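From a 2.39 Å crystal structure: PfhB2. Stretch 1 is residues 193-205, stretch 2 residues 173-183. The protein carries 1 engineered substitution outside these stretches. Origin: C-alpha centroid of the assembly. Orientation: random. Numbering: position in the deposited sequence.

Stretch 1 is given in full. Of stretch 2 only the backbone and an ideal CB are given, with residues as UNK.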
ATOM      1  N   TRP C 193      17.196  16.199   9.984  1.00 56.25           N
ATOM      2  CA  TRP C 193      16.291  16.577   8.873  1.00 54.12           C
ATOM      3  C   TRP C 193      15.517  15.359   8.385  1.00 54.11           C
ATOM      4  O   TRP C 193      14.306  15.484   8.225  1.00 53.32           O
ATOM      5  CB  TRP C 193      17.062  17.201   7.719  1.00 56.07           C
ATOM      6  CG  TRP C 193      16.209  17.409   6.516  1.00 55.04           C
ATOM      7  CD1 TRP C 193      15.343  18.439   6.279  1.00 55.50           C
ATOM      8  CD2 TRP C 193      16.120  16.541   5.379  1.00 52.83           C
ATOM      9  NE1 TRP C 193      14.754  18.286   5.053  1.00 54.20           N
ATOM     10  CE2 TRP C 193      15.214  17.137   4.478  1.00 53.16           C
ATOM     11  CE3 TRP C 193      16.738  15.347   5.018  1.00 53.22           C
ATOM     12  CZ2 TRP C 193      14.918  16.568   3.246  1.00 51.96           C
ATOM     13  CZ3 TRP C 193      16.426  14.767   3.812  1.00 52.12           C
ATOM     14  CH2 TRP C 193      15.528  15.374   2.941  1.00 51.86           C
ATOM     15  N   LEU C 194      16.189  14.235   8.148  1.00 53.83           N
ATOM     16  CA  LEU C 194      15.568  13.001   7.627  1.00 51.86           C
ATOM     17  C   LEU C 194      14.526  12.510   8.642  1.00 54.98           C
ATOM     18  O   LEU C 194      13.379  12.246   8.214  1.00 53.64           O
ATOM     19  CB  LEU C 194      16.638  11.939   7.371  1.00 51.59           C
ATOM     20  CG  LEU C 194      16.189  10.798   6.457  1.00 49.39           C
ATOM     21  CD1 LEU C 194      16.039  11.284   5.023  1.00 48.50           C
ATOM     22  CD2 LEU C 194      17.145   9.628   6.498  1.00 49.32           C
ATOM     23  N   LYS C 195      14.887  12.453   9.925  1.00 58.15           N
ATOM     24  CA  LYS C 195      14.031  11.876  10.993  1.00 58.76           C
ATOM     25  C   LYS C 195      12.921  12.856  11.390  1.00 57.49           C
ATOM     26  O   LYS C 195      11.813  12.398  11.604  1.00 60.37           O
ATOM     27  CB  LYS C 195      14.885  11.500  12.211  1.00 62.69           C
ATOM     28  CG  LYS C 195      15.946  10.440  11.934  1.00 64.27           C
ATOM     29  CD  LYS C 195      16.633   9.919  13.170  1.00 67.24           C
ATOM     30  CE  LYS C 195      17.274   8.563  12.946  1.00 70.49           C
ATOM     31  NZ  LYS C 195      18.055   8.126  14.128  1.00 75.72           N
ATOM     32  N   GLU C 196      13.202  14.152  11.490  1.00 61.20           N
ATOM     33  CA  GLU C 196      12.278  15.126  12.134  1.00 59.85           C
ATOM     34  C   GLU C 196      11.421  15.843  11.089  1.00 57.74           C
ATOM     35  O   GLU C 196      10.350  16.291  11.485  1.00 57.86           O
ATOM     36  CB  GLU C 196      13.036  16.153  12.966  1.00 62.01           C
ATOM     37  CG  GLU C 196      13.715  15.584  14.204  1.00 65.88           C
ATOM     38  CD  GLU C 196      14.670  16.573  14.879  1.00 74.53           C
ATOM     39  OE1 GLU C 196      14.595  17.781  14.570  1.00 70.17           O
ATOM     40  OE2 GLU C 196      15.533  16.142  15.683  1.00 83.74           O
ATOM     41  N   ALA C 197      11.852  15.923   9.825  1.00 54.69           N
ATOM     42  CA  ALA C 197      11.191  16.740   8.784  1.00 52.56           C
ATOM     43  C   ALA C 197      10.789  15.866   7.593  1.00 51.81           C
ATOM     44  O   ALA C 197       9.584  15.727   7.350  1.00 50.23           O
ATOM     45  CB  ALA C 197      12.090  17.870   8.373  1.00 56.86           C
ATOM     46  N   PHE C 198      11.751  15.259   6.899  1.00 49.80           N
ATOM     47  CA  PHE C 198      11.521  14.570   5.606  1.00 45.99           C
ATOM     48  C   PHE C 198      10.590  13.370   5.792  1.00 44.07           C
ATOM     49  O   PHE C 198       9.660  13.210   4.981  1.00 40.52           O
ATOM     50  CB  PHE C 198      12.826  14.104   4.965  1.00 46.57           C
ATOM     51  CG  PHE C 198      12.655  13.558   3.572  1.00 45.74           C
ATOM     52  CD1 PHE C 198      12.250  14.385   2.536  1.00 44.87           C
ATOM     53  CD2 PHE C 198      12.871  12.215   3.304  1.00 44.48           C
ATOM     54  CE1 PHE C 198      12.070  13.885   1.256  1.00 43.99           C
ATOM     55  CE2 PHE C 198      12.683  11.715   2.028  1.00 43.55           C
ATOM     56  CZ  PHE C 198      12.299  12.554   1.006  1.00 43.65           C
ATOM     57  N   TRP C 199      10.830  12.533   6.800  1.00 44.18           N
ATOM     58  CA  TRP C 199      10.188  11.201   6.885  1.00 43.98           C
ATOM     59  C   TRP C 199       8.670  11.354   6.894  1.00 45.67           C
ATOM     60  O   TRP C 199       8.038  10.688   6.080  1.00 45.68           O
ATOM     61  CB  TRP C 199      10.716  10.446   8.097  1.00 43.26           C
ATOM     62  CG  TRP C 199      10.309   9.022   8.103  1.00 39.82           C
ATOM     63  CD1 TRP C 199       9.640   8.391   9.099  1.00 40.19           C
ATOM     64  CD2 TRP C 199      10.523   8.050   7.072  1.00 38.34           C
ATOM     65  NE1 TRP C 199       9.411   7.079   8.767  1.00 39.04           N
ATOM     66  CE2 TRP C 199       9.954   6.836   7.528  1.00 38.35           C
ATOM     67  CE3 TRP C 199      11.164   8.061   5.831  1.00 38.18           C
ATOM     68  CZ2 TRP C 199       9.969   5.670   6.760  1.00 35.80           C
ATOM     69  CZ3 TRP C 199      11.189   6.899   5.083  1.00 37.46           C
ATOM     70  CH2 TRP C 199      10.597   5.724   5.538  1.00 35.09           C
ATOM     71  N   GLU C 200       8.122  12.241   7.729  1.00 48.85           N
ATOM     72  CA  GLU C 200       6.666  12.541   7.789  1.00 51.27           C
ATOM     73  C   GLU C 200       6.221  13.316   6.546  1.00 47.31           C
ATOM     74  O   GLU C 200       5.287  12.872   5.894  1.00 46.63           O
ATOM     75  CB  GLU C 200       6.304  13.305   9.060  1.00 57.22           C
ATOM     76  CG  GLU C 200       5.971  12.375  10.214  1.00 67.90           C
ATOM     77  CD  GLU C 200       5.073  12.978  11.282  1.00 81.25           C
ATOM     78  OE1 GLU C 200       5.355  14.127  11.705  1.00 85.20           O
ATOM     79  OE2 GLU C 200       4.087  12.303  11.681  1.00 86.82           O
ATOM     80  N   LYS C 201       6.863  14.425   6.223  1.00 50.42           N
ATOM     81  CA  LYS C 201       6.418  15.383   5.166  1.00 50.87           C
ATOM     82  C   LYS C 201       6.469  14.741   3.775  1.00 50.37           C
ATOM     83  O   LYS C 201       5.769  15.259   2.882  1.00 50.09           O
ATOM     84  CB  LYS C 201       7.258  16.656   5.161  1.00 51.55           C
ATOM     85  CG  LYS C 201       7.041  17.579   6.347  1.00 59.56           C
ATOM     86  CD  LYS C 201       7.705  18.937   6.128  1.00 70.45           C
ATOM     87  CE  LYS C 201       7.337  19.979   7.166  1.00 74.42           C
ATOM     88  NZ  LYS C 201       8.003  19.703   8.458  1.00 75.92           N
ATOM     89  N   SER C 202       7.226  13.656   3.591  1.00 42.80           N
ATOM     90  CA  SER C 202       7.431  12.996   2.278  1.00 39.03           C
ATOM     91  C   SER C 202       6.218  12.132   1.915  1.00 35.42           C
ATOM     92  O   SER C 202       6.041  11.851   0.712  1.00 34.01           O
ATOM     93  CB  SER C 202       8.675  12.147   2.297  1.00 38.66           C
ATOM     94  OG  SER C 202       8.547  11.101   3.254  1.00 38.00           O
ATOM     95  N   GLY C 203       5.509  11.615   2.926  1.00 34.18           N
ATOM     96  CA  GLY C 203       4.464  10.582   2.784  1.00 31.42           C
ATOM     97  C   GLY C 203       5.003   9.162   2.930  1.00 33.85           C
ATOM     98  O   GLY C 203       4.196   8.224   2.834  1.00 36.04           O
ATOM     99  N   TYR C 204       6.308   8.970   3.123  1.00 35.71           N
ATOM    100  CA  TYR C 204       6.934   7.621   3.194  1.00 35.24           C
ATOM    101  C   TYR C 204       6.722   6.999   4.589  1.00 34.95           C
ATOM    102  O   TYR C 204       6.884   5.781   4.713  1.00 32.16           O
ATOM    103  CB  TYR C 204       8.424   7.682   2.830  1.00 34.15           C
ATOM    104  CG  TYR C 204       8.777   8.308   1.506  1.00 33.81           C
ATOM    105  CD1 TYR C 204       7.914   8.311   0.418  1.00 33.35           C
ATOM    106  CD2 TYR C 204      10.010   8.918   1.336  1.00 34.77           C
ATOM    107  CE1 TYR C 204       8.263   8.910  -0.790  1.00 33.86           C
ATOM    108  CE2 TYR C 204      10.378   9.516   0.138  1.00 35.10           C
ATOM    109  CZ  TYR C 204       9.505   9.501  -0.934  1.00 35.38           C
ATOM    110  OH  TYR C 204       9.845  10.063  -2.119  1.00 36.26           O
ATOM    111  N   ALA C 205       6.434   7.798   5.617  1.00 35.51           N
ATOM    112  CA  ALA C 205       6.373   7.325   7.026  1.00 35.63           C
ATOM    113  C   ALA C 205       5.171   6.388   7.206  1.00 34.02           C
ATOM    114  O   ALA C 205       5.353   5.307   7.825  1.00 34.25           O
ATOM    115  CB  ALA C 205       6.294   8.477   7.988  1.00 35.35           C
ATOM    116  N   UNK C 173      25.075  14.099   0.392  1.00 55.48           N
ATOM    117  CA  UNK C 173      24.182  14.489  -0.730  1.00 53.55           C
ATOM    118  C   UNK C 173      23.075  13.441  -0.805  1.00 50.32           C
ATOM    119  O   UNK C 173      23.399  12.268  -0.934  1.00 49.92           O
ATOM    120  CB  UNK C 173      24.937  14.587  -2.057  1.00 53.55           C
ATOM    121  N   UNK C 174      21.811  13.855  -0.676  1.00 47.99           N
ATOM    122  CA  UNK C 174      20.627  12.965  -0.697  1.00 44.82           C
ATOM    123  C   UNK C 174      19.799  13.289  -1.940  1.00 43.92           C
ATOM    124  O   UNK C 174      19.562  14.471  -2.194  1.00 44.47           O
ATOM    125  CB  UNK C 174      19.784  13.126   0.570  1.00 44.82           C
ATOM    126  N   UNK C 175      19.407  12.285  -2.721  1.00 42.44           N
ATOM    127  CA  UNK C 175      18.658  12.496  -3.981  1.00 41.50           C
ATOM    128  C   UNK C 175      17.403  11.636  -3.957  1.00 38.92           C
ATOM    129  O   UNK C 175      17.500  10.404  -3.779  1.00 37.79           O
ATOM    130  CB  UNK C 175      19.514  12.159  -5.203  1.00 41.50           C
ATOM    131  N   UNK C 176      16.259  12.293  -4.117  1.00 37.85           N
ATOM    132  CA  UNK C 176      14.922  11.656  -4.219  1.00 35.79           C
ATOM    133  C   UNK C 176      14.282  12.088  -5.535  1.00 35.63           C
ATOM    134  O   UNK C 176      13.868  13.231  -5.684  1.00 35.58           O
ATOM    135  CB  UNK C 176      14.028  12.034  -3.036  1.00 35.79           C
ATOM    136  N   UNK C 177      14.192  11.186  -6.529  1.00 35.60           N
ATOM    137  CA  UNK C 177      13.651  11.526  -7.839  1.00 36.33           C
ATOM    138  C   UNK C 177      12.218  12.084  -7.790  1.00 35.75           C
ATOM    139  O   UNK C 177      11.771  12.564  -8.812  1.00 35.10           O
ATOM    140  CB  UNK C 177      13.683  10.285  -8.734  1.00 36.33           C
ATOM    141  N   UNK C 178      11.557  11.972  -6.629  1.00 36.74           N
ATOM    142  CA  UNK C 178      10.186  12.497  -6.363  1.00 35.72           C
ATOM    143  C   UNK C 178      10.251  13.978  -5.943  1.00 36.48           C
ATOM    144  O   UNK C 178       9.172  14.596  -5.894  1.00 35.89           O
ATOM    145  CB  UNK C 178       9.496  11.676  -5.272  1.00 35.72           C
ATOM    146  N   UNK C 179      11.428  14.495  -5.573  1.00 37.33           N
ATOM    147  CA  UNK C 179      11.583  15.875  -5.032  1.00 39.95           C
ATOM    148  C   UNK C 179      12.807  16.578  -5.626  1.00 42.71           C
ATOM    149  O   UNK C 179      12.648  17.682  -6.168  1.00 47.72           O
ATOM    150  CB  UNK C 179      11.707  15.840  -3.507  1.00 39.95           C
ATOM    151  N   UNK C 180      13.994  15.987  -5.502  1.00 44.69           N
ATOM    152  CA  UNK C 180      15.230  16.542  -6.082  1.00 47.27           C
ATOM    153  C   UNK C 180      16.464  16.188  -5.262  1.00 47.61           C
ATOM    154  O   UNK C 180      16.488  15.119  -4.652  1.00 46.05           O
ATOM    155  CB  UNK C 180      15.119  18.063  -6.201  1.00 47.27           C
ATOM    156  N   UNK C 181      17.458  17.076  -5.254  1.00 49.54           N
ATOM    157  CA  UNK C 181      18.776  16.864  -4.630  1.00 51.13           C
ATOM    158  C   UNK C 181      18.968  17.873  -3.509  1.00 52.35           C
ATOM    159  O   UNK C 181      18.697  19.060  -3.680  1.00 55.13           O
ATOM    160  CB  UNK C 181      19.902  16.987  -5.658  1.00 51.13           C
ATOM    161  N   UNK C 182      19.411  17.361  -2.358  1.00 53.52           N
ATOM    162  CA  UNK C 182      19.711  18.166  -1.189  1.00 57.57           C
ATOM    163  C   UNK C 182      21.114  17.823  -0.674  1.00 58.43           C
ATOM    164  O   UNK C 182      21.573  16.682  -0.786  1.00 56.46           O
ATOM    165  CB  UNK C 182      18.660  17.946  -0.099  1.00 57.57           C
ATOM    166  N   UNK C 183      21.794  18.835  -0.132  1.00 59.19           N
ATOM    167  CA  UNK C 183      23.150  18.674   0.367  1.00 62.31           C
ATOM    168  C   UNK C 183      23.195  19.155   1.815  1.00 64.12           C
ATOM    169  O   UNK C 183      22.617  20.223   2.100  1.00 67.04           O
ATOM    170  CB  UNK C 183      24.152  19.439  -0.500  1.00 62.31           C
TER

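Stretch 2 forms a hairpin, with strands 173-176 and 180-183 joined by a short turn, and strand 173-176 runs nearly parallel to the helix of stretch 1, 16° between their directions. Positions 174, 176 and 182 of the strands face stretch 1, as do 178 and 179 in the turn between them.

Position 173 has extended backbone angles, and its ideal CB has nothing of stretch 1 within 5.5 Å, so stretch 1 places no demand on it. The residue is Val-173.

Position 174 points its CB toward stretch 1, 4.9 Å from Trp-193 CZ3, with Leu-194 and Phe-198 beyond. The surroundings are wholly apolar and leave room for a long side chain: leucine, methionine or an aromatic residue would suit. It is Phe-174, with chi1 in the t well. Its CE2 lies 3.8 Å from Phe-198 CE2, the edge of its ring turned toward the face of the Phe-198 ring in an offset edge-to-face pair. CD2 of Phe-174 packs 3.9 Å from Trp-193 CZ3, and its CZ lies 4.3 Å from Leu-194 CD1.

Position 175, again extended, is out of reach of stretch 1, which leaves the choice open; it is Phe-175.

Position 176 faces stretch 1 again, its CB 4.4 Å from Phe-198 CZ and 4.7 Å from Tyr-204 OH. A short side chain carrying an acceptor could meet the hydroxyl, so aspartate, asparagine or serine are candidates. Asp-176 accepts a hydrogen bond from Tyr-204 OH at OD2, 2.6 Å away. The same OD2 sits at the edge of the Phe-198 ring, 3.2 Å from CZ, while OD1 takes the backbone N of residue 178 at 3.0 Å and so braces the turn.

Position 177 points sideways into space free of stretch 1, and its phi of -57° is compatible with proline; Pro-177 is found.

At position 178 the CB is only 3.6 Å from Tyr-204 OH, which favours a small or polar side chain. Asn-178 provides a weak hydrogen bond from ND2 to Tyr-204 OH, 3.2 Å long, so the hydroxyl both donates and accepts.

Position 179 directs its CB toward stretch 1, 5.2 Å from Phe-198 CE1, and Ser-202 and Tyr-204 lie farther along. A large apolar or aromatic group would fit. Phe-179 presents its ring face to the edge of Phe-198, with CD2 3.9 Å from Phe-198 CE1, and its CE2 lies 3.6 Å from Tyr-204 OH.

Position 180 has phi 149° and psi -148°, where a CB would jam against the preceding carbonyl oxygen. This calls for glycine, and Gly-180 is present.

Position 181 is out of reach of stretch 1, so many residues would serve; it is Glu-181.

Position 182 turns back toward stretch 1, its CB 5.1 Å from Trp-193 CH2, and a flexible apolar chain or an aromatic would suit. Met-182, present as selenomethionine, brings CE a tight 3.0 Å from Trp-193 CH2, at the indole edge, and 3.8 Å from Phe-198 CE1.

Position 183 is out of reach and little constrained; it is Thr-183.

Stretch 2 (173-183) VFFDPNFGEMT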
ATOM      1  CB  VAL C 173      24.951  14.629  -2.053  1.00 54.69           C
ATOM      2  CG1 VAL C 173      24.046  15.134  -3.155  1.00 53.70           C
ATOM      3  CG2 VAL C 173      26.145  15.554  -1.901  1.00 57.34           C
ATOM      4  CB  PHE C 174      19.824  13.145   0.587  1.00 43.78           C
ATOM      5  CG  PHE C 174      18.607  12.261   0.670  1.00 40.92           C
ATOM      6  CD1 PHE C 174      18.742  10.891   0.782  1.00 40.27           C
ATOM      7  CD2 PHE C 174      17.336  12.794   0.633  1.00 39.49           C
ATOM      8  CE1 PHE C 174      17.626  10.071   0.859  1.00 38.21           C
ATOM      9  CE2 PHE C 174      16.220  11.975   0.669  1.00 37.24           C
ATOM     10  CZ  PHE C 174      16.364  10.625   0.810  1.00 36.68           C
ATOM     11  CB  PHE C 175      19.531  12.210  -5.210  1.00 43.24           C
ATOM     12  CG  PHE C 175      18.761  12.276  -6.503  1.00 43.34           C
ATOM     13  CD1 PHE C 175      18.390  13.494  -7.057  1.00 43.84           C
ATOM     14  CD2 PHE C 175      18.362  11.111  -7.146  1.00 42.40           C
ATOM     15  CE1 PHE C 175      17.651  13.544  -8.229  1.00 43.44           C
ATOM     16  CE2 PHE C 175      17.629  11.173  -8.325  1.00 41.72           C
ATOM     17  CZ  PHE C 175      17.285  12.384  -8.868  1.00 42.03           C
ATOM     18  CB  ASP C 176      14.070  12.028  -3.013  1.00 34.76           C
ATOM     19  CG  ASP C 176      12.759  11.275  -2.957  1.00 32.48           C
ATOM     20  OD1 ASP C 176      12.365  10.712  -4.004  1.00 32.10           O
ATOM     21  OD2 ASP C 176      12.186  11.206  -1.866  1.00 31.10           O
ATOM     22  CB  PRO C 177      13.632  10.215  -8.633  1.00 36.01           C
ATOM     23  CG  PRO C 177      14.326   9.185  -7.796  1.00 35.86           C
ATOM     24  CD  PRO C 177      14.627   9.796  -6.445  1.00 36.08           C
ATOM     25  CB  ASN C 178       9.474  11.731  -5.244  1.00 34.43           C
ATOM     26  CG  ASN C 178       8.735  10.502  -5.727  1.00 37.66           C
ATOM     27  OD1 ASN C 178       8.792  10.172  -6.923  1.00 40.25           O
ATOM     28  ND2 ASN C 178       8.062   9.816  -4.801  1.00 34.38           N
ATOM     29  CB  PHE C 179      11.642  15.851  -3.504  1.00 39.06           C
ATOM     30  CG  PHE C 179      10.395  15.321  -2.856  1.00 37.00           C
ATOM     31  CD1 PHE C 179       9.251  16.088  -2.770  1.00 36.24           C
ATOM     32  CD2 PHE C 179      10.379  14.061  -2.304  1.00 36.77           C
ATOM     33  CE1 PHE C 179       8.112  15.607  -2.149  1.00 35.25           C
ATOM     34  CE2 PHE C 179       9.235  13.559  -1.694  1.00 35.08           C
ATOM     35  CZ  PHE C 179       8.098  14.332  -1.627  1.00 34.08           C
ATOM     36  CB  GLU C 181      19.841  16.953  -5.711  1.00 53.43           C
ATOM     37  CG  GLU C 181      21.214  16.547  -5.219  1.00 56.43           C
ATOM     38  CD  GLU C 181      22.299  16.778  -6.246  1.00 58.46           C
ATOM     39  OE1 GLU C 181      22.257  16.119  -7.286  1.00 57.34           O
ATOM     40  OE2 GLU C 181      23.144  17.650  -6.008  1.00 63.85           O
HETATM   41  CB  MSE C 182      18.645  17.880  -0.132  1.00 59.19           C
HETATM   42  CG  MSE C 182      17.237  18.175  -0.564  1.00 63.46           C
HETATM   43 SE   MSE C 182      16.274  16.644  -1.299  1.00 75.06          SE
HETATM   44  CE  MSE C 182      15.054  15.962   0.015  1.00 73.06           C
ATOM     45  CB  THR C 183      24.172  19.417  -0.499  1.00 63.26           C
ATOM     46  OG1 THR C 183      23.942  19.046  -1.860  1.00 61.42           O
ATOM     47  CG2 THR C 183      25.594  19.089  -0.112  1.00 66.02           C
TER
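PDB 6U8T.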